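Side-chain contacts in putative rubredoxin reductase (Rhodopseudomonas palustris, PDB 3FG2), which probably passes electrons from NADH through its bound FAD to the ferredoxin that serves the cytochrome P450 CYP199A2: residues Val80-Glu85 with Val243-Ala248; Arg87-Ala92 with Gly100-Ala105; Leu104-Arg109 with Ala255-Asp260; Gln262-Thr265 with Ile270-Ile273. One frame throughout, in Å; residues are numbered along the deposited sequence.

Contact 1 of 4, residues Val80-Glu85 with Val243-Ala248; sequences VSIDRE and VEIAAA
Ile-245, near the start of the short helix 244-248, lays its side chain against strand 79-83 and makes every close contact here, with Val-80, Ser-81 and Ile-82. Its chi1 of -64° puts CG2 anti to the backbone N and CG1 beside it, so the two branches reach different parts of the strand. CG1 lies 3.7 Å from the carbonyl oxygen of Val-80. With chi2 extended, the chain runs on until CD1 stands 3.7 Å from Val-80 CA. The other branch, CG2, is 4.1 Å from Ser-81 CA and 3.9 Å from CG1 of Ile-82. The Ile-82 chain is extended as well and crosses that of Ile-245 at about a right angle, and its CD1 also reaches the same methyl, 4.0 Å from Ile-245 CG2.

Val-80 and Ser-81 together face Leu-90 in a classic beta bulge. Their own side chains point away from the helix, which explains why Ile-245 meets backbone at these two residues and a side chain only at Ile-82. Helix and strand run at 35° to one another, with 7.5 Å between the axes of the short segments. Beyond the pair, Ile-245 touches the FAD and belongs to its pocket, while Met-79, an FAD-binding residue, is close by. Polar ends point elsewhere: Glu-244 pairs with Arg-109, and Arg-84 with Asp-267.

No hydrogen bond or salt bridge crosses between strand and helix. What remains is van der Waals packing of Ile-245 on strand backbone and on the Ile-82 side chain, consistent with Ile-245 offering the FAD an apolar surface here.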
# COMPACT_ATOMS: atom_id res chain seq x y z
N VAL A 80 8.82 -18.73 -10.62
CA VAL A 80 10.24 -18.46 -10.43
C VAL A 80 10.92 -18.03 -11.72
O VAL A 80 11.98 -17.40 -11.70
CB VAL A 80 10.97 -19.70 -9.89
CG1 VAL A 80 10.44 -20.05 -8.51
CG2 VAL A 80 10.75 -20.87 -10.84
N SER A 81 10.31 -18.37 -12.85
CA SER A 81 10.87 -18.05 -14.15
C SER A 81 9.79 -17.88 -15.22
O SER A 81 8.70 -18.44 -15.10
CB SER A 81 11.84 -19.15 -14.58
OG SER A 81 12.33 -18.92 -15.90
N ILE A 82 10.10 -17.13 -16.26
CA ILE A 82 9.16 -16.91 -17.35
C ILE A 82 9.79 -17.18 -18.72
O ILE A 82 10.78 -16.55 -19.09
CB ILE A 82 8.63 -15.47 -17.36
CG1 ILE A 82 7.92 -15.17 -16.04
CG2 ILE A 82 7.69 -15.27 -18.54
CD1 ILE A 82 7.49 -13.73 -15.92
N ASP A 83 9.20 -18.12 -19.46
CA ASP A 83 9.70 -18.45 -20.80
C ASP A 83 8.82 -17.71 -21.79
O ASP A 83 7.83 -18.25 -22.28
CB ASP A 83 9.60 -19.96 -21.06
CG ASP A 83 10.24 -20.37 -22.38
OD1 ASP A 83 10.48 -19.49 -23.23
OD2 ASP A 83 10.50 -21.58 -22.56
N ARG A 84 9.18 -16.47 -22.08
CA ARG A 84 8.41 -15.65 -23.00
C ARG A 84 8.27 -16.29 -24.37
O ARG A 84 7.17 -16.33 -24.93
CB ARG A 84 9.04 -14.27 -23.13
CG ARG A 84 8.99 -13.44 -21.86
CD ARG A 84 9.88 -12.21 -21.99
NE ARG A 84 9.47 -11.35 -23.09
CZ ARG A 84 10.21 -10.37 -23.58
NH1 ARG A 84 11.41 -10.12 -23.06
NH2 ARG A 84 9.76 -9.62 -24.58
N GLU A 85 9.37 -16.80 -24.91
CA GLU A 85 9.34 -17.41 -26.23
C GLU A 85 8.39 -18.61 -26.28
O GLU A 85 7.59 -18.74 -27.20
CB GLU A 85 10.75 -17.85 -26.65
CG GLU A 85 10.81 -18.48 -28.05
CD GLU A 85 12.22 -18.92 -28.45
OE1 GLU A 85 12.86 -19.65 -27.67
OE2 GLU A 85 12.68 -18.54 -29.55
N VAL A 243 10.21 -7.13 -9.07
CA VAL A 243 10.41 -7.09 -10.51
C VAL A 243 11.46 -8.09 -11.01
O VAL A 243 11.53 -8.37 -12.20
CB VAL A 243 10.89 -5.70 -10.98
CG1 VAL A 243 9.96 -4.62 -10.43
CG2 VAL A 243 12.31 -5.47 -10.51
N GLU A 244 12.26 -8.62 -10.09
CA GLU A 244 13.33 -9.55 -10.43
C GLU A 244 13.03 -10.56 -11.54
O GLU A 244 13.66 -10.53 -12.60
CB GLU A 244 13.79 -10.31 -9.18
CG GLU A 244 14.57 -9.46 -8.17
CD GLU A 244 13.79 -8.26 -7.64
OE1 GLU A 244 12.57 -8.39 -7.40
OE2 GLU A 244 14.40 -7.18 -7.45
N ILE A 245 12.07 -11.45 -11.31
CA ILE A 245 11.71 -12.45 -12.30
C ILE A 245 11.41 -11.87 -13.68
O ILE A 245 11.87 -12.38 -14.70
CB ILE A 245 10.51 -13.28 -11.82
CG1 ILE A 245 10.91 -14.05 -10.56
CG2 ILE A 245 10.07 -14.24 -12.92
CD1 ILE A 245 9.77 -14.79 -9.89
N ALA A 246 10.63 -10.79 -13.72
CA ALA A 246 10.29 -10.14 -14.98
C ALA A 246 11.53 -9.59 -15.68
O ALA A 246 11.66 -9.65 -16.91
CB ALA A 246 9.29 -9.02 -14.74
N ALA A 247 12.45 -9.04 -14.88
CA ALA A 247 13.69 -8.47 -15.41
C ALA A 247 14.58 -9.60 -15.91
O ALA A 247 15.32 -9.44 -16.88
CB ALA A 247 14.41 -7.68 -14.31
N ALA A 248 14.50 -10.74 -15.24
CA ALA A 248 15.28 -11.90 -15.61
C ALA A 248 14.85 -12.38 -17.00
O ALA A 248 15.63 -12.98 -17.74
CB ALA A 248 15.09 -13.01 -14.58

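Contact 2 of 4, residues Arg87-Ala92 with Gly100-Ala105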
# COMPACT_ATOMS: atom_id res chain seq x y z
N ARG A 87 6.11 -19.08 -24.14
CA ARG A 87 4.91 -18.63 -23.44
C ARG A 87 4.52 -19.60 -22.33
O ARG A 87 3.36 -19.99 -22.20
CB ARG A 87 3.76 -18.45 -24.43
CG ARG A 87 4.01 -17.31 -25.41
CD ARG A 87 2.98 -17.27 -26.53
NE ARG A 87 1.63 -17.07 -26.04
CZ ARG A 87 0.57 -16.89 -26.83
NH1 ARG A 87 0.72 -16.89 -28.15
NH2 ARG A 87 -0.63 -16.71 -26.30
N LYS A 88 5.52 -19.99 -21.55
CA LYS A 88 5.32 -20.92 -20.44
C LYS A 88 5.76 -20.28 -19.13
O LYS A 88 6.75 -19.54 -19.07
CB LYS A 88 6.12 -22.20 -20.69
CG LYS A 88 5.56 -23.06 -21.82
CD LYS A 88 6.64 -23.95 -22.43
CE LYS A 88 7.29 -24.86 -21.40
NZ LYS A 88 8.39 -25.67 -22.00
N LEU A 89 5.00 -20.58 -18.08
CA LEU A 89 5.25 -20.06 -16.74
C LEU A 89 5.88 -21.20 -15.94
O LEU A 89 5.27 -22.25 -15.74
CB LEU A 89 3.92 -19.62 -16.12
CG LEU A 89 3.85 -18.67 -14.91
CD1 LEU A 89 4.45 -19.34 -13.69
CD2 LEU A 89 4.58 -17.38 -15.23
N LEU A 90 7.10 -20.97 -15.48
CA LEU A 90 7.85 -21.95 -14.71
C LEU A 90 7.66 -21.74 -13.21
O LEU A 90 8.16 -20.77 -12.64
CB LEU A 90 9.33 -21.82 -15.08
CG LEU A 90 10.31 -22.98 -14.86
CD1 LEU A 90 11.60 -22.67 -15.61
CD2 LEU A 90 10.57 -23.19 -13.37
N LEU A 91 6.93 -22.65 -12.56
CA LEU A 91 6.69 -22.54 -11.12
C LEU A 91 7.88 -23.09 -10.34
O LEU A 91 8.84 -23.60 -10.92
CB LEU A 91 5.43 -23.31 -10.72
CG LEU A 91 4.08 -22.97 -11.33
CD1 LEU A 91 3.00 -23.76 -10.60
CD2 LEU A 91 3.81 -21.48 -11.22
N ALA A 92 7.80 -22.98 -9.01
CA ALA A 92 8.87 -23.46 -8.14
C ALA A 92 8.70 -24.94 -7.81
O ALA A 92 9.66 -25.63 -7.48
CB ALA A 92 8.89 -22.64 -6.86
N GLY A 100 -1.87 -17.93 -22.40
CA GLY A 100 -2.26 -17.15 -23.56
C GLY A 100 -1.79 -15.74 -23.23
O GLY A 100 -1.12 -15.08 -24.03
N HIS A 101 -2.15 -15.29 -22.03
CA HIS A 101 -1.75 -13.98 -21.54
C HIS A 101 -1.33 -14.13 -20.08
O HIS A 101 -2.00 -14.82 -19.29
CB HIS A 101 -2.89 -12.97 -21.67
CG HIS A 101 -2.43 -11.55 -21.64
ND1 HIS A 101 -2.06 -10.91 -20.47
CD2 HIS A 101 -2.20 -10.66 -22.64
CE1 HIS A 101 -1.63 -9.69 -20.75
NE2 HIS A 101 -1.70 -9.52 -22.06
N LEU A 102 -0.22 -13.50 -19.73
CA LEU A 102 0.32 -13.54 -18.37
C LEU A 102 0.13 -12.22 -17.64
O LEU A 102 0.51 -11.16 -18.14
CB LEU A 102 1.82 -13.89 -18.41
CG LEU A 102 2.60 -13.83 -17.10
CD1 LEU A 102 1.97 -14.77 -16.08
CD2 LEU A 102 4.06 -14.20 -17.34
N VAL A 103 -0.45 -12.28 -16.45
CA VAL A 103 -0.68 -11.09 -15.64
C VAL A 103 0.22 -11.11 -14.40
O VAL A 103 0.12 -12.01 -13.56
CB VAL A 103 -2.16 -10.99 -15.18
CG1 VAL A 103 -2.33 -9.87 -14.17
CG2 VAL A 103 -3.06 -10.74 -16.38
N LEU A 104 1.11 -10.13 -14.30
CA LEU A 104 2.02 -10.02 -13.17
C LEU A 104 1.43 -9.11 -12.11
O LEU A 104 1.19 -7.92 -12.36
CB LEU A 104 3.38 -9.48 -13.61
CG LEU A 104 4.11 -10.36 -14.62
CD1 LEU A 104 5.44 -9.74 -15.01
CD2 LEU A 104 4.31 -11.75 -14.01
N ALA A 105 1.17 -9.68 -10.93
CA ALA A 105 0.61 -8.94 -9.81
C ALA A 105 1.35 -9.43 -8.57
O ALA A 105 0.75 -9.86 -7.58
CB ALA A 105 -0.88 -9.25 -9.68
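Leu-89 and Leu-102 pack where the small antiparallel sheet of strands 79-83, 88-91 and 96-98 lies over the parallel sheet of the FAD-binding, Rossmann-type fold. Strand 88-91 belongs to the first sheet and strand 101-104 to the second, and side chains rather than backbone bonds join them, with 8.3 Å between Leu-89 CA and Leu-102 CA.

The tight part is buried. Both leucines hold CG anti to the backbone N, and the two chains cross at about a right angle. A single methyl, Leu-89 CD2, meets the fork of its partner, 3.8 Å from Leu-102 CD1 and 3.9 Å from Leu-102 CD2. Leu-5 on strand 4-7 touches both leucines, and Met-79 also lies on Leu-89, bringing the core close to an FAD-binding residue.

The looser side is at Arg-87, partly exposed at the turn into the strand, where it forms a G1 beta bulge with Lys-88 opposite Asp-83. The chain runs back from the start of the strand and bends at chi3 (61°), which swings the guanidinium to the backbone of Gly-100. NE bonds the carbonyl of Tyr-99, one residue earlier, and both of these bonds are weak. A methionine in its place would probably leave the Gly-100 and Tyr-99 carbonyls without these side-chain donors, and the link to Gly-100 would be gone. The NH2 bond itself is short but weak: 2.8 Å from Arg-87 NH2 to Gly-100 O, bent to 129° at the hydrogen, while Gly-100 CA sits in plane at the guanidinium edge, 3.2 Å from Arg-87 NH2.

Contact 3 of 4, residues Leu104-Arg109 with Ala255-Asp260. With FAD (flavin-adenine dinucleotide), chain B.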
# COMPACT_ATOMS: atom_id res chain seq x y z
N LEU A 104 1.11 -10.13 -14.30
CA LEU A 104 2.02 -10.02 -13.17
C LEU A 104 1.43 -9.11 -12.11
O LEU A 104 1.19 -7.92 -12.36
CB LEU A 104 3.38 -9.48 -13.61
CG LEU A 104 4.11 -10.36 -14.62
CD1 LEU A 104 5.44 -9.74 -15.01
CD2 LEU A 104 4.31 -11.75 -14.01
N ALA A 105 1.17 -9.68 -10.93
CA ALA A 105 0.61 -8.94 -9.81
C ALA A 105 1.35 -9.43 -8.57
O ALA A 105 0.75 -9.86 -7.58
CB ALA A 105 -0.88 -9.25 -9.68
N THR A 106 2.68 -9.34 -8.65
CA THR A 106 3.59 -9.78 -7.61
C THR A 106 3.76 -8.81 -6.46
O THR A 106 4.45 -9.12 -5.48
CB THR A 106 4.98 -10.06 -8.22
OG1 THR A 106 5.42 -8.91 -8.95
CG2 THR A 106 4.91 -11.26 -9.16
N GLY A 107 3.16 -7.63 -6.57
CA GLY A 107 3.26 -6.65 -5.51
C GLY A 107 4.69 -6.25 -5.19
O GLY A 107 5.56 -6.24 -6.07
N ALA A 108 4.93 -5.93 -3.92
CA ALA A 108 6.24 -5.52 -3.45
C ALA A 108 6.54 -6.16 -2.09
O ALA A 108 5.63 -6.49 -1.35
CB ALA A 108 6.31 -4.01 -3.35
N ARG A 109 7.83 -6.31 -1.78
CA ARG A 109 8.27 -6.92 -0.53
C ARG A 109 8.95 -5.94 0.42
O ARG A 109 9.29 -4.82 0.03
CB ARG A 109 9.23 -8.07 -0.82
CG ARG A 109 10.52 -7.66 -1.57
CD ARG A 109 11.42 -8.88 -1.80
NE ARG A 109 12.64 -8.55 -2.54
CZ ARG A 109 12.69 -8.24 -3.83
NH1 ARG A 109 11.57 -8.20 -4.55
NH2 ARG A 109 13.85 -7.96 -4.41
N ALA A 255 11.91 1.02 -10.93
CA ALA A 255 11.25 0.96 -9.63
C ALA A 255 9.85 0.40 -9.92
O ALA A 255 8.84 1.07 -9.68
CB ALA A 255 11.15 2.35 -9.02
N GLY A 256 9.81 -0.82 -10.45
CA GLY A 256 8.56 -1.47 -10.80
C GLY A 256 8.70 -2.07 -12.19
O GLY A 256 9.68 -1.80 -12.89
N ILE A 257 7.74 -2.89 -12.59
CA ILE A 257 7.75 -3.51 -13.91
C ILE A 257 7.13 -2.50 -14.88
O ILE A 257 5.97 -2.13 -14.73
CB ILE A 257 6.93 -4.81 -13.94
CG1 ILE A 257 7.36 -5.72 -12.79
CG2 ILE A 257 7.12 -5.53 -15.28
CD1 ILE A 257 6.57 -7.02 -12.70
N ILE A 258 7.90 -2.06 -15.87
CA ILE A 258 7.42 -1.07 -16.82
C ILE A 258 6.32 -1.55 -17.76
O ILE A 258 6.41 -2.62 -18.36
CB ILE A 258 8.60 -0.50 -17.65
CG1 ILE A 258 9.54 0.29 -16.74
CG2 ILE A 258 8.07 0.41 -18.76
CD1 ILE A 258 10.85 0.71 -17.40
N VAL A 259 5.27 -0.74 -17.86
CA VAL A 259 4.12 -1.02 -18.70
C VAL A 259 3.59 0.29 -19.32
O VAL A 259 3.83 1.37 -18.77
CB VAL A 259 2.98 -1.70 -17.88
CG1 VAL A 259 3.46 -3.04 -17.33
CG2 VAL A 259 2.55 -0.80 -16.74
N ASP A 260 2.90 0.19 -20.45
CA ASP A 260 2.37 1.39 -21.11
C ASP A 260 1.00 1.80 -20.58
O ASP A 260 0.57 1.31 -19.53
CB ASP A 260 2.29 1.18 -22.64
CG ASP A 260 1.40 0.01 -23.04
OD1 ASP A 260 0.57 -0.44 -22.21
OD2 ASP A 260 1.54 -0.45 -24.19
PA FAD B . -0.18 -7.49 -2.77
O1A FAD B . 1.06 -7.28 -1.97
O2A FAD B . -1.40 -7.44 -2.18
O5B FAD B . -0.00 -8.97 -3.13
C5B FAD B . 1.16 -9.53 -3.83
C4B FAD B . 0.99 -11.05 -3.68
O4B FAD B . 1.84 -11.68 -4.72
C3B FAD B . 1.46 -11.65 -2.34
O3B FAD B . 0.59 -12.55 -1.73
C2B FAD B . 2.82 -12.17 -2.69
O2B FAD B . 3.31 -13.11 -1.79
C1B FAD B . 2.56 -12.77 -4.04
N9A FAD B . 3.71 -13.00 -4.92
C8A FAD B . 4.83 -12.21 -5.04
N7A FAD B . 5.70 -12.69 -5.91
C5A FAD B . 5.14 -13.84 -6.39
C6A FAD B . 5.62 -14.83 -7.38
N6A FAD B . 6.76 -14.75 -8.02
N1A FAD B . 4.75 -15.88 -7.60
C2A FAD B . 3.54 -16.00 -6.96
N3A FAD B . 3.04 -15.14 -6.04
C4A FAD B . 3.88 -14.07 -5.79
N1 FAD B . -3.74 0.60 0.85
C2 FAD B . -4.79 1.41 0.99
O2 FAD B . -5.26 1.98 0.05
N3 FAD B . -5.41 1.63 2.26
C4 FAD B . -4.95 1.01 3.41
O4 FAD B . -5.51 1.22 4.47
C4X FAD B . -3.81 0.12 3.26
N5 FAD B . -3.32 -0.52 4.35
C5X FAD B . -2.23 -1.37 4.18
C6 FAD B . -1.74 -2.05 5.33
C7 FAD B . -0.67 -2.91 5.26
C7M FAD B . -0.19 -3.61 6.52
C8 FAD B . -0.01 -3.15 3.97
C8M FAD B . 1.16 -4.09 3.82
C9 FAD B . -0.49 -2.48 2.83
C9A FAD B . -1.59 -1.60 2.92
N10 FAD B . -2.14 -0.88 1.77
C10 FAD B . -3.22 -0.05 1.92
C1' FAD B . -1.50 -1.11 0.46
C2' FAD B . -2.21 -2.28 -0.30
O2' FAD B . -2.20 -3.42 0.54
C3' FAD B . -1.45 -2.53 -1.59
O3' FAD B . -1.51 -1.37 -2.41
C4' FAD B . -2.06 -3.70 -2.33
O4' FAD B . -2.02 -4.90 -1.51
C5' FAD B . -1.28 -3.93 -3.60
O5' FAD B . -1.92 -5.18 -4.32
P FAD B . -1.03 -6.12 -5.09
O1P FAD B . -2.06 -7.15 -5.64
O2P FAD B . -0.25 -5.49 -6.06
O3P FAD B . -0.09 -6.79 -4.19
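Leu-104 and Ile-257 touch just behind the Ala-Thr-Gly turn that ends strand 101-104, a motif familiar from this family of flavoprotein reductases, where the turn passes against the FAD. The tip of Ile-257 does the touching: CD1 rests 3.7 Å from Leu-104 CD1, and the two side chains cross at about a right angle. Ile-257 can extend this far because its chi2 is near 178°.

Thr-106, in the turn, is the side chain to follow. Its CB is 3.6 Å from N7A of the FAD adenine. From there it forks. Thr-106 CG2, anti to the carbonyl carbon, stays with the base and is also 3.6 Å from FAD N7A. Thr-106 OG1, at chi1 53° and flanked by both backbone neighbours, lies on the Ile-257 side, 4.4 Å from Ile-257 CD1, and is hydrogen-bonded elsewhere in the protein. Thr-106 thus lies between the adenine and Ile-257, its methyl serving the base.

The backbone completes the fit. Thr-106 O takes a hydrogen bond from the side-chain amide of Asn-242 and comes 3.1 Å from FAD C8A. Next along, Gly-107 has a positive phi, which favours glycine by itself, and any CB would collide with the pyrophosphate: Gly-107 CA already lies 3.6 Å from the bridging oxygen O3P of the FAD.

Contact 4 of 4, residues Gln262-Thr265 with Ile270-Ile273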
# COMPACT_ATOMS: atom_id res chain seq x y z
N GLN A 262 -1.85 0.93 -21.31
CA GLN A 262 -2.77 -0.18 -21.14
C GLN A 262 -2.26 -1.25 -20.19
O GLN A 262 -2.81 -2.36 -20.14
CB GLN A 262 -3.12 -0.77 -22.50
CG GLN A 262 -4.13 0.07 -23.27
CD GLN A 262 -4.25 -0.33 -24.73
OE1 GLN A 262 -4.25 -1.52 -25.06
NE2 GLN A 262 -4.38 0.66 -25.60
N LEU A 263 -1.22 -0.91 -19.44
CA LEU A 263 -0.62 -1.81 -18.47
C LEU A 263 -0.01 -3.06 -19.10
O LEU A 263 0.01 -4.14 -18.52
CB LEU A 263 -1.67 -2.20 -17.41
CG LEU A 263 -2.45 -0.97 -16.91
CD1 LEU A 263 -3.52 -1.38 -15.90
CD2 LEU A 263 -1.48 0.01 -16.30
N LEU A 264 0.51 -2.88 -20.32
CA LEU A 264 1.16 -3.95 -21.06
C LEU A 264 2.66 -3.75 -21.07
O LEU A 264 3.14 -2.62 -21.23
CB LEU A 264 0.66 -3.97 -22.51
CG LEU A 264 -0.68 -4.64 -22.79
CD1 LEU A 264 -1.18 -4.25 -24.19
CD2 LEU A 264 -0.53 -6.15 -22.67
N THR A 265 3.41 -4.84 -20.88
CA THR A 265 4.87 -4.76 -20.91
C THR A 265 5.27 -4.70 -22.38
O THR A 265 4.42 -4.60 -23.26
CB THR A 265 5.52 -6.01 -20.31
OG1 THR A 265 5.19 -7.15 -21.13
CG2 THR A 265 5.03 -6.24 -18.88
N ILE A 270 1.80 -10.31 -21.85
CA ILE A 270 2.23 -10.09 -20.48
C ILE A 270 1.92 -8.69 -19.94
O ILE A 270 2.45 -7.68 -20.43
CB ILE A 270 3.75 -10.34 -20.31
CG1 ILE A 270 4.08 -11.79 -20.68
CG2 ILE A 270 4.16 -10.08 -18.86
CD1 ILE A 270 5.53 -12.19 -20.40
N SER A 271 1.07 -8.64 -18.93
CA SER A 271 0.69 -7.38 -18.29
C SER A 271 1.19 -7.34 -16.85
O SER A 271 1.48 -8.38 -16.25
CB SER A 271 -0.84 -7.22 -18.28
OG SER A 271 -1.34 -7.00 -19.58
N ALA A 272 1.28 -6.14 -16.30
CA ALA A 272 1.70 -5.96 -14.91
C ALA A 272 0.72 -5.00 -14.25
O ALA A 272 0.39 -3.96 -14.82
CB ALA A 272 3.11 -5.40 -14.85
N ILE A 273 0.24 -5.35 -13.06
CA ILE A 273 -0.72 -4.52 -12.35
C ILE A 273 -0.43 -4.46 -10.84
O ILE A 273 0.20 -5.37 -10.28
CB ILE A 273 -2.16 -5.06 -12.51
CG1 ILE A 273 -2.22 -6.51 -12.00
CG2 ILE A 273 -2.60 -4.98 -13.96
CD1 ILE A 273 -3.61 -7.09 -11.99
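Thr-265 turns its side chain toward Ile-270, and its amide and hydroxyl grip the same carbonyl. The backbone N of Thr-265 gives a straight bond, 3.0 Å to Ile-270 O with 168° at the hydrogen, approaching nearly along the C=O axis. Thr-265 OG1 donates a second one, 2.9 Å to Ile-270 O, from a position tilted 33° out of the carbonyl plane. Chi1 near 64° tucks OG1 in over the main chain, within reach of that oxygen, and leaves Thr-265 CG2 to meet Ile-270 CG2 at 3.9 Å as the two side chains cross obliquely. OG1 also accepts from Asp-267 N in an ST turn. A valine here would probably leave Ile-270 O with one donor instead of two and Asp-267 N without its acceptor.

One step away, Leu-264 and Ser-271 form a single beta bridge, and Ala-272 N reaches Leu-263 O at 3.2 Å. Leu-264 CD2 comes 3.3 Å from Ser-271 OG, whose polar partner is Arg-306. At the other end Leu-263 and Ile-273 meet at about a right angle, Leu-263 CD1 to Ile-273 CG2, a looser touch of 4.2 Å.

The loop thus runs along the outer edge of strand 270-272, the last of the five-stranded parallel sheet. Strand 101-104 pairs with the strand's other side, helix 293-306 packs on Leu-263, Leu-264 and Ile-273, and strand 257-259 lies against Thr-265 and Ala-272.

Overall arrangement
All four contacts lie within the FAD-binding part of the chain, on one side of its centre, with centres 9 to 14 Å apart. Strand 101-104 links most of them: contact 2 ends on it, contact 3 begins at its last residue, Leu-104, and it pairs with strand 270-272 of contact 4 in the parallel sheet. Contact 1 shares the small antiparallel sheet with contact 2, which is nested inside the chain loop that contact 1 closes. Contacts 1 and 3 interleave along the sequence and are joined by the Glu-244 to Arg-109 salt bridge, whereas contact 4 comes last. Ile-245 (contact 1) and Ala-105 to Gly-107 (contacts 2 and 3) reach the FAD; contact 4 lies farther off.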